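Local coordinates for protein putative endo-1,4-beta-xylanase (Bacteroides thetaiotaomicron VPI-5482, PDB 5MSX) that probably hydrolyses O-glycosidic bonds as a family 43 glycoside hydrolase, most likely an arabinofuranosidase acting on plant pectin, and binds calcium, at residues R390-Y395 with W454-Y459; Y405-S410 with H431-N436. All coordinates share one frame; numbering follows the deposited sequence.

Overall arrangement
Both contacts lie in the F5/8 type C domain, a beta sandwich, with their centres about 9 Å apart. The strand carrying 390-395 joins them: in contact 1 it pairs with 454-459, and along its other edge it runs beside 431-436 of contact 2, where I394 O and H431 N lie 2.8 Å apart, probably hydrogen-bonded. Contact 2 then reaches across the sandwich from 431-436 to 405-410. W454 and E455 of contact 1 help bind a calcium ion. H431 of contact 2 stays away from that site, its side chain about 11 Å from those of W454 and E455.

Contact 1 of 2, residues R390-Y395 with W454-Y459; sequences RRSEIY and WEWNIY. With CA (calcium ion), chain T.
Y459 lies against R391, the guanidinium flat over one ring face with the planes 12° apart and R391 CZ 4.5 Å from the Y459 ring centroid, an off-centre cation-pi contact. R391 reaches it because chi1 of 67° places CG between backbone N and carbonyl carbon, and the chain then runs straight to NE. R391 NE bonds E393 OE2 at 2.7 Å, a salt bridge that helps hold the guanidinium in its orientation; E393 OE2 lies in the guanidinium plane, while NE approaches from above the carboxylate plane. E393 OE1 comes within 3.4 Å of Y459 CE2, its carboxylate steep to the ring. On the other face of the sheet, I394 CG1 lies 3.6 Å from W456 CD1, and W456 NE1 makes a weak bond to S392 OG.

The backbones that carry these side chains run antiparallel, E393 and N457 forming a hydrogen-bonded pair with E393 N 2.7 Å from N457 O. Opposite Y395 is a classic beta bulge, formed by W454 and E455, and Y395 O takes weak bonds from both their N atoms. There W454 O (2.4 Å) and E455 OE2 (2.6 Å) bind calcium, which F357, D360, A362 and S365 also bind. Strand 386-396 lies between 452-458 and 425-436 in the sheet, while W456 packs on strands 378-383 and 438-448.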
ATOM      1  N   ARG C 390     -24.897  41.072  -7.533  1.00 45.02           N
ATOM      2  CA  ARG C 390     -23.874  40.465  -6.691  1.00 45.69           C
ATOM      3  C   ARG C 390     -22.640  40.075  -7.507  1.00 44.76           C
ATOM      4  O   ARG C 390     -21.552  40.614  -7.279  1.00 44.06           O
ATOM      5  CB  ARG C 390     -24.455  39.294  -5.883  1.00 49.75           C
ATOM      6  CG  ARG C 390     -25.391  39.786  -4.780  1.00 55.62           C
ATOM      7  CD  ARG C 390     -25.995  38.688  -3.926  1.00 58.61           C
ATOM      8  NE  ARG C 390     -27.148  38.083  -4.595  1.00 64.57           N
ATOM      9  CZ  ARG C 390     -27.156  36.918  -5.253  1.00 73.32           C
ATOM     10  NH1 ARG C 390     -26.063  36.157  -5.347  1.00 84.24           N
ATOM     11  NH2 ARG C 390     -28.282  36.490  -5.826  1.00 71.08           N
ATOM     12  N   ARG C 391     -22.798  39.180  -8.481  1.00 41.20           N
ATOM     13  CA  ARG C 391     -21.635  38.757  -9.258  1.00 41.08           C
ATOM     14  C   ARG C 391     -21.977  38.188 -10.636  1.00 37.66           C
ATOM     15  O   ARG C 391     -23.145  37.911 -10.956  1.00 35.24           O
ATOM     16  CB  ARG C 391     -20.800  37.737  -8.460  1.00 42.36           C
ATOM     17  CG  ARG C 391     -21.503  36.412  -8.238  1.00 43.35           C
ATOM     18  CD  ARG C 391     -20.622  35.418  -7.485  1.00 46.16           C
ATOM     19  NE  ARG C 391     -21.257  34.106  -7.438  1.00 45.97           N
ATOM     20  CZ  ARG C 391     -22.328  33.796  -6.703  1.00 47.59           C
ATOM     21  NH1 ARG C 391     -22.909  34.684  -5.906  1.00 48.84           N
ATOM     22  NH2 ARG C 391     -22.836  32.570  -6.766  1.00 49.16           N
ATOM     23  N   SER C 392     -20.910  38.021 -11.416  1.00 34.92           N
ATOM     24  CA  SER C 392     -20.948  37.451 -12.738  1.00 35.87           C
ATOM     25  C   SER C 392     -20.058  36.206 -12.773  1.00 33.86           C
ATOM     26  O   SER C 392     -18.989  36.172 -12.161  1.00 32.18           O
ATOM     27  CB  SER C 392     -20.483  38.494 -13.767  1.00 38.05           C
ATOM     28  OG  SER C 392     -19.588  37.971 -14.732  1.00 35.50           O
ATOM     29  N   GLU C 393     -20.521  35.192 -13.492  1.00 32.18           N
ATOM     30  CA  GLU C 393     -19.756  33.961 -13.690  1.00 33.27           C
ATOM     31  C   GLU C 393     -19.781  33.626 -15.178  1.00 28.65           C
ATOM     32  O   GLU C 393     -20.856  33.414 -15.757  1.00 27.22           O
ATOM     33  CB  GLU C 393     -20.345  32.837 -12.831  1.00 35.08           C
ATOM     34  CG  GLU C 393     -20.481  33.246 -11.370  1.00 41.19           C
ATOM     35  CD  GLU C 393     -20.622  32.082 -10.395  1.00 45.83           C
ATOM     36  OE1 GLU C 393     -21.095  30.990 -10.793  1.00 47.56           O
ATOM     37  OE2 GLU C 393     -20.278  32.290  -9.213  1.00 46.96           O
ATOM     38  N   ILE C 394     -18.599  33.601 -15.773  1.00 27.92           N
ATOM     39  CA  ILE C 394     -18.437  33.421 -17.199  1.00 28.74           C
ATOM     40  C   ILE C 394     -17.736  32.115 -17.526  1.00 27.05           C
ATOM     41  O   ILE C 394     -16.581  31.890 -17.145  1.00 25.38           O
ATOM     42  CB  ILE C 394     -17.602  34.547 -17.845  1.00 29.20           C
ATOM     43  CG1 ILE C 394     -18.208  35.918 -17.530  1.00 31.37           C
ATOM     44  CG2 ILE C 394     -17.527  34.342 -19.357  1.00 29.03           C
ATOM     45  CD1 ILE C 394     -17.266  37.064 -17.851  1.00 31.57           C
ATOM     46  N   TYR C 395     -18.420  31.300 -18.318  1.00 26.38           N
ATOM     47  CA  TYR C 395     -17.849  30.068 -18.830  1.00 24.43           C
ATOM     48  C   TYR C 395     -17.474  30.290 -20.277  1.00 24.72           C
ATOM     49  O   TYR C 395     -18.332  30.193 -21.150  1.00 24.85           O
ATOM     50  CB  TYR C 395     -18.887  28.963 -18.714  1.00 24.63           C
ATOM     51  CG  TYR C 395     -19.233  28.571 -17.303  1.00 24.75           C
ATOM     52  CD1 TYR C 395     -20.246  29.208 -16.597  1.00 25.35           C
ATOM     53  CD2 TYR C 395     -18.555  27.525 -16.680  1.00 26.11           C
ATOM     54  CE1 TYR C 395     -20.557  28.827 -15.288  1.00 25.57           C
ATOM     55  CE2 TYR C 395     -18.868  27.125 -15.390  1.00 25.98           C
ATOM     56  CZ  TYR C 395     -19.859  27.773 -14.707  1.00 26.13           C
ATOM     57  OH  TYR C 395     -20.127  27.353 -13.441  1.00 31.03           O
ATOM     58  N   TRP C 454     -20.002  29.714 -23.610  1.00 24.23           N
ATOM     59  CA  TRP C 454     -21.033  28.682 -23.349  1.00 22.57           C
ATOM     60  C   TRP C 454     -22.156  29.171 -22.428  1.00 23.64           C
ATOM     61  O   TRP C 454     -23.345  29.000 -22.722  1.00 21.70           O
ATOM     62  CB  TRP C 454     -20.401  27.441 -22.700  1.00 20.35           C
ATOM     63  CG  TRP C 454     -19.392  26.700 -23.501  1.00 18.70           C
ATOM     64  CD1 TRP C 454     -18.054  26.701 -23.317  1.00 17.60           C
ATOM     65  CD2 TRP C 454     -19.650  25.819 -24.608  1.00 17.77           C
ATOM     66  NE1 TRP C 454     -17.443  25.873 -24.230  1.00 18.35           N
ATOM     67  CE2 TRP C 454     -18.398  25.337 -25.053  1.00 18.55           C
ATOM     68  CE3 TRP C 454     -20.816  25.418 -25.284  1.00 17.22           C
ATOM     69  CZ2 TRP C 454     -18.273  24.456 -26.141  1.00 17.94           C
ATOM     70  CZ3 TRP C 454     -20.701  24.569 -26.355  1.00 17.09           C
ATOM     71  CH2 TRP C 454     -19.439  24.069 -26.762  1.00 17.55           C
ATOM     72  N   GLU C 455     -21.780  29.746 -21.286  1.00 26.26           N
ATOM     73  CA  GLU C 455     -22.748  30.195 -20.272  1.00 28.39           C
ATOM     74  C   GLU C 455     -22.232  31.407 -19.521  1.00 29.13           C
ATOM     75  O   GLU C 455     -21.053  31.467 -19.176  1.00 29.79           O
ATOM     76  CB  GLU C 455     -23.105  29.087 -19.252  1.00 32.25           C
ATOM     77  CG  GLU C 455     -24.187  28.104 -19.711  1.00 36.37           C
ATOM     78  CD  GLU C 455     -25.463  28.816 -20.166  1.00 41.29           C
ATOM     79  OE1 GLU C 455     -26.011  29.603 -19.368  1.00 45.17           O
ATOM     80  OE2 GLU C 455     -25.903  28.632 -21.330  1.00 41.56           O
ATOM     81  N   TRP C 456     -23.126  32.359 -19.262  1.00 29.08           N
ATOM     82  CA  TRP C 456     -22.785  33.581 -18.541  1.00 30.95           C
ATOM     83  C   TRP C 456     -23.891  33.773 -17.539  1.00 30.15           C
ATOM     84  O   TRP C 456     -25.026  34.096 -17.900  1.00 31.02           O
ATOM     85  CB  TRP C 456     -22.653  34.771 -19.491  1.00 32.38           C
ATOM     86  CG  TRP C 456     -22.295  36.111 -18.867  1.00 37.51           C
ATOM     87  CD1 TRP C 456     -21.780  36.340 -17.618  1.00 40.55           C
ATOM     88  CD2 TRP C 456     -22.403  37.400 -19.493  1.00 38.88           C
ATOM     89  NE1 TRP C 456     -21.594  37.693 -17.419  1.00 41.47           N
ATOM     90  CE2 TRP C 456     -21.962  38.363 -18.556  1.00 41.80           C
ATOM     91  CE3 TRP C 456     -22.847  37.835 -20.750  1.00 39.12           C
ATOM     92  CZ2 TRP C 456     -21.933  39.737 -18.845  1.00 42.03           C
ATOM     93  CZ3 TRP C 456     -22.818  39.198 -21.036  1.00 42.12           C
ATOM     94  CH2 TRP C 456     -22.367  40.133 -20.084  1.00 41.38           C
ATOM     95  N   ASN C 457     -23.565  33.512 -16.283  1.00 30.68           N
ATOM     96  CA  ASN C 457     -24.556  33.556 -15.202  1.00 32.56           C
ATOM     97  C   ASN C 457     -24.312  34.804 -14.372  1.00 32.80           C
ATOM     98  O   ASN C 457     -23.168  35.103 -13.999  1.00 32.55           O
ATOM     99  CB  ASN C 457     -24.452  32.316 -14.323  1.00 32.07           C
ATOM    100  CG  ASN C 457     -24.754  31.036 -15.083  1.00 30.34           C
ATOM    101  OD1 ASN C 457     -25.557  31.009 -15.991  1.00 29.72           O
ATOM    102  ND2 ASN C 457     -24.094  29.983 -14.709  1.00 31.33           N
ATOM    103  N   ILE C 458     -25.398  35.517 -14.123  1.00 35.68           N
ATOM    104  CA  ILE C 458     -25.394  36.774 -13.393  1.00 38.02           C
ATOM    105  C   ILE C 458     -26.258  36.558 -12.164  1.00 37.40           C
ATOM    106  O   ILE C 458     -27.381  36.089 -12.273  1.00 38.39           O
ATOM    107  CB  ILE C 458     -25.960  37.898 -14.277  1.00 39.89           C
ATOM    108  CG1 ILE C 458     -24.967  38.172 -15.419  1.00 40.50           C
ATOM    109  CG2 ILE C 458     -26.246  39.148 -13.452  1.00 41.38           C
ATOM    110  CD1 ILE C 458     -25.350  39.293 -16.369  1.00 41.60           C
ATOM    111  N   TYR C 459     -25.709  36.873 -10.998  1.00 38.39           N
ATOM    112  CA  TYR C 459     -26.409  36.710  -9.735  1.00 41.62           C
ATOM    113  C   TYR C 459     -26.477  38.068  -9.023  1.00 43.57           C
ATOM    114  O   TYR C 459     -27.367  38.276  -8.213  1.00 42.97           O
ATOM    115  CB  TYR C 459     -25.680  35.696  -8.837  1.00 42.07           C
ATOM    116  CG  TYR C 459     -25.447  34.323  -9.447  1.00 40.38           C
ATOM    117  CD1 TYR C 459     -26.407  33.317  -9.341  1.00 40.04           C
ATOM    118  CD2 TYR C 459     -24.255  34.027 -10.119  1.00 41.81           C
ATOM    119  CE1 TYR C 459     -26.196  32.053  -9.891  1.00 41.14           C
ATOM    120  CE2 TYR C 459     -24.034  32.767 -10.678  1.00 41.99           C
ATOM    121  CZ  TYR C 459     -25.004  31.781 -10.556  1.00 41.15           C
ATOM    122  OH  TYR C 459     -24.779  30.540 -11.112  1.00 38.98           O
TER
HETATM  123 CA    CA T 502     -25.332  28.130 -23.791  1.00 34.83          CA

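Contact 2 of 2, residues Y405-S410 with H431-N436; sequences YVIEAS and HTDVLN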
ATOM      1  N   TYR C 405      -9.801  39.368 -20.058  1.00 32.93           N
ATOM      2  CA  TYR C 405     -10.971  40.143 -20.376  1.00 34.86           C
ATOM      3  C   TYR C 405     -11.103  41.360 -19.470  1.00 38.82           C
ATOM      4  O   TYR C 405     -10.351  41.530 -18.499  1.00 38.87           O
ATOM      5  CB  TYR C 405     -12.233  39.281 -20.287  1.00 33.15           C
ATOM      6  CG  TYR C 405     -12.545  38.830 -18.891  1.00 32.68           C
ATOM      7  CD1 TYR C 405     -11.803  37.812 -18.287  1.00 34.55           C
ATOM      8  CD2 TYR C 405     -13.565  39.420 -18.165  1.00 34.00           C
ATOM      9  CE1 TYR C 405     -12.072  37.406 -16.985  1.00 35.43           C
ATOM     10  CE2 TYR C 405     -13.843  39.022 -16.868  1.00 34.74           C
ATOM     11  CZ  TYR C 405     -13.086  38.017 -16.283  1.00 34.51           C
ATOM     12  OH  TYR C 405     -13.349  37.618 -15.006  1.00 36.97           O
ATOM     13  N   VAL C 406     -12.070  42.194 -19.836  1.00 38.53           N
ATOM     14  CA  VAL C 406     -12.459  43.366 -19.094  1.00 41.17           C
ATOM     15  C   VAL C 406     -13.949  43.242 -18.956  1.00 37.25           C
ATOM     16  O   VAL C 406     -14.625  42.963 -19.939  1.00 39.46           O
ATOM     17  CB  VAL C 406     -12.152  44.667 -19.895  1.00 42.55           C
ATOM     18  CG1 VAL C 406     -12.526  45.893 -19.089  1.00 44.74           C
ATOM     19  CG2 VAL C 406     -10.688  44.718 -20.314  1.00 44.68           C
ATOM     20  N   ILE C 407     -14.460  43.443 -17.752  1.00 37.13           N
ATOM     21  CA  ILE C 407     -15.893  43.567 -17.547  1.00 41.36           C
ATOM     22  C   ILE C 407     -16.190  45.004 -17.170  1.00 42.92           C
ATOM     23  O   ILE C 407     -15.436  45.627 -16.403  1.00 44.71           O
ATOM     24  CB  ILE C 407     -16.466  42.586 -16.496  1.00 46.46           C
ATOM     25  CG1 ILE C 407     -17.980  42.784 -16.343  1.00 49.76           C
ATOM     26  CG2 ILE C 407     -15.793  42.723 -15.133  1.00 47.95           C
ATOM     27  CD1 ILE C 407     -18.700  41.533 -15.875  1.00 54.93           C
ATOM     28  N   GLU C 408     -17.279  45.517 -17.726  1.00 41.67           N
ATOM     29  CA  GLU C 408     -17.725  46.877 -17.509  1.00 43.22           C
ATOM     30  C   GLU C 408     -19.210  46.832 -17.222  1.00 41.16           C
ATOM     31  O   GLU C 408     -19.888  45.882 -17.603  1.00 37.40           O
ATOM     32  CB  GLU C 408     -17.487  47.716 -18.759  1.00 45.47           C
ATOM     33  CG  GLU C 408     -16.034  47.885 -19.145  1.00 49.65           C
ATOM     34  CD  GLU C 408     -15.836  48.283 -20.593  1.00 51.35           C
ATOM     35  OE1 GLU C 408     -16.458  47.671 -21.494  1.00 57.82           O
ATOM     36  OE2 GLU C 408     -15.032  49.197 -20.842  1.00 54.40           O
ATOM     37  N   ALA C 409     -19.694  47.872 -16.554  1.00 38.51           N
ATOM     38  CA  ALA C 409     -21.097  48.036 -16.214  1.00 39.00           C
ATOM     39  C   ALA C 409     -21.596  49.405 -16.697  1.00 39.97           C
ATOM     40  O   ALA C 409     -20.791  50.332 -16.910  1.00 43.14           O
ATOM     41  CB  ALA C 409     -21.274  47.915 -14.707  1.00 38.75           C
ATOM     42  N   SER C 410     -22.913  49.535 -16.840  1.00 38.92           N
ATOM     43  CA  SER C 410     -23.524  50.784 -17.301  1.00 39.83           C
ATOM     44  C   SER C 410     -24.974  50.908 -16.911  1.00 42.10           C
ATOM     45  O   SER C 410     -25.656  49.907 -16.648  1.00 44.84           O
ATOM     46  CB  SER C 410     -23.406  50.905 -18.817  1.00 41.42           C
ATOM     47  OG  SER C 410     -24.172  51.985 -19.323  1.00 41.39           O
ATOM     48  N   HIS C 431     -14.976  32.234 -14.898  1.00 33.41           N
ATOM     49  CA  HIS C 431     -14.370  33.489 -14.425  1.00 32.02           C
ATOM     50  C   HIS C 431     -15.395  34.284 -13.661  1.00 30.64           C
ATOM     51  O   HIS C 431     -16.419  34.683 -14.231  1.00 32.48           O
ATOM     52  CB  HIS C 431     -13.855  34.283 -15.602  1.00 31.52           C
ATOM     53  CG  HIS C 431     -12.503  33.865 -16.029  1.00 32.55           C
ATOM     54  ND1 HIS C 431     -12.284  32.874 -16.960  1.00 34.15           N
ATOM     55  CD2 HIS C 431     -11.285  34.277 -15.616  1.00 36.45           C
ATOM     56  CE1 HIS C 431     -10.978  32.719 -17.118  1.00 35.89           C
ATOM     57  NE2 HIS C 431     -10.356  33.559 -16.320  1.00 38.02           N
ATOM     58  N   THR C 432     -15.138  34.489 -12.369  1.00 32.27           N
ATOM     59  CA  THR C 432     -16.090  35.089 -11.445  1.00 33.68           C
ATOM     60  C   THR C 432     -15.629  36.505 -11.063  1.00 37.20           C
ATOM     61  O   THR C 432     -14.476  36.705 -10.744  1.00 38.85           O
ATOM     62  CB  THR C 432     -16.261  34.215 -10.181  1.00 35.47           C
ATOM     63  OG1 THR C 432     -16.854  32.963 -10.543  1.00 38.25           O
ATOM     64  CG2 THR C 432     -17.199  34.871  -9.165  1.00 35.42           C
ATOM     65  N   ASP C 433     -16.531  37.478 -11.118  1.00 38.23           N
ATOM     66  CA  ASP C 433     -16.212  38.868 -10.744  1.00 41.34           C
ATOM     67  C   ASP C 433     -17.310  39.379  -9.833  1.00 40.55           C
ATOM     68  O   ASP C 433     -18.480  39.423 -10.226  1.00 40.52           O
ATOM     69  CB  ASP C 433     -16.119  39.781 -11.972  1.00 40.62           C
ATOM     70  CG  ASP C 433     -14.967  39.433 -12.865  1.00 41.00           C
ATOM     71  OD1 ASP C 433     -13.803  39.648 -12.469  1.00 43.51           O
ATOM     72  OD2 ASP C 433     -15.219  38.938 -13.979  1.00 42.59           O
ATOM     73  N   VAL C 434     -16.931  39.737  -8.611  1.00 42.61           N
ATOM     74  CA  VAL C 434     -17.862  40.304  -7.632  1.00 44.41           C
ATOM     75  C   VAL C 434     -18.003  41.785  -7.966  1.00 44.58           C
ATOM     76  O   VAL C 434     -17.004  42.461  -8.160  1.00 43.36           O
ATOM     77  CB  VAL C 434     -17.340  40.115  -6.194  1.00 45.04           C
ATOM     78  CG1 VAL C 434     -18.180  40.893  -5.186  1.00 46.63           C
ATOM     79  CG2 VAL C 434     -17.298  38.629  -5.841  1.00 45.56           C
ATOM     80  N   LEU C 435     -19.237  42.272  -8.057  1.00 47.72           N
ATOM     81  CA  LEU C 435     -19.502  43.688  -8.327  1.00 50.31           C
ATOM     82  C   LEU C 435     -20.089  44.327  -7.066  1.00 55.45           C
ATOM     83  O   LEU C 435     -19.445  45.170  -6.427  1.00 56.48           O
ATOM     84  CB  LEU C 435     -20.463  43.845  -9.517  1.00 49.81           C
ATOM     85  N   ASN C 436     -21.296  43.879  -6.710  1.00 58.46           N
ATOM     86  CA  ASN C 436     -22.117  44.443  -5.629  1.00 56.60           C
ATOM     87  C   ASN C 436     -22.428  45.918  -5.850  1.00 57.29           C
ATOM     88  O   ASN C 436     -22.349  46.726  -4.929  1.00 61.37           O
ATOM     89  CB  ASN C 436     -21.492  44.171  -4.247  1.00 55.23           C
ATOM     90  CG  ASN C 436     -21.686  42.735  -3.801  1.00 54.45           C
ATOM     91  OD1 ASN C 436     -22.819  42.238  -3.741  1.00 58.90           O
ATOM     92  ND2 ASN C 436     -20.590  42.058  -3.497  1.00 51.41           N
TER
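Strands 405-410 and 431-436 run in roughly the same direction, 31° apart, but their axes come no closer than 9.9 Å. That spacing is too wide for backbone pairing, so side chains bridge it. Y405 and D433 approach from opposite directions: Y405 OH donates to D433 OD2 at 2.5 Å, a short bond that meets the carboxylate on its syn side, 20° out of plane. D433 OD2 lies at the edge of the phenol ring, in its plane, with the carboxylate turned steeply to it. The Y405 ring also turns an edge to the face of H431, an offset edge-to-face pair with centroids 5.3 Å apart and planes at 77°; Y405 CE1 comes 3.5 Å from H431 CD2. Farther along, the I407 and D433 side chains pass in opposite directions, CG2 of I407 4.0 Å from OD2 of D433. H422 ties the group together, hydrogen-bonding D433 OD1 through NE2 and stacking on Y405, so both carboxylate oxygens of this buried aspartate are engaged. Side chains meeting between two layers of strands in this way are characteristic of a beta sandwich, the fold of F5/8 type C domains.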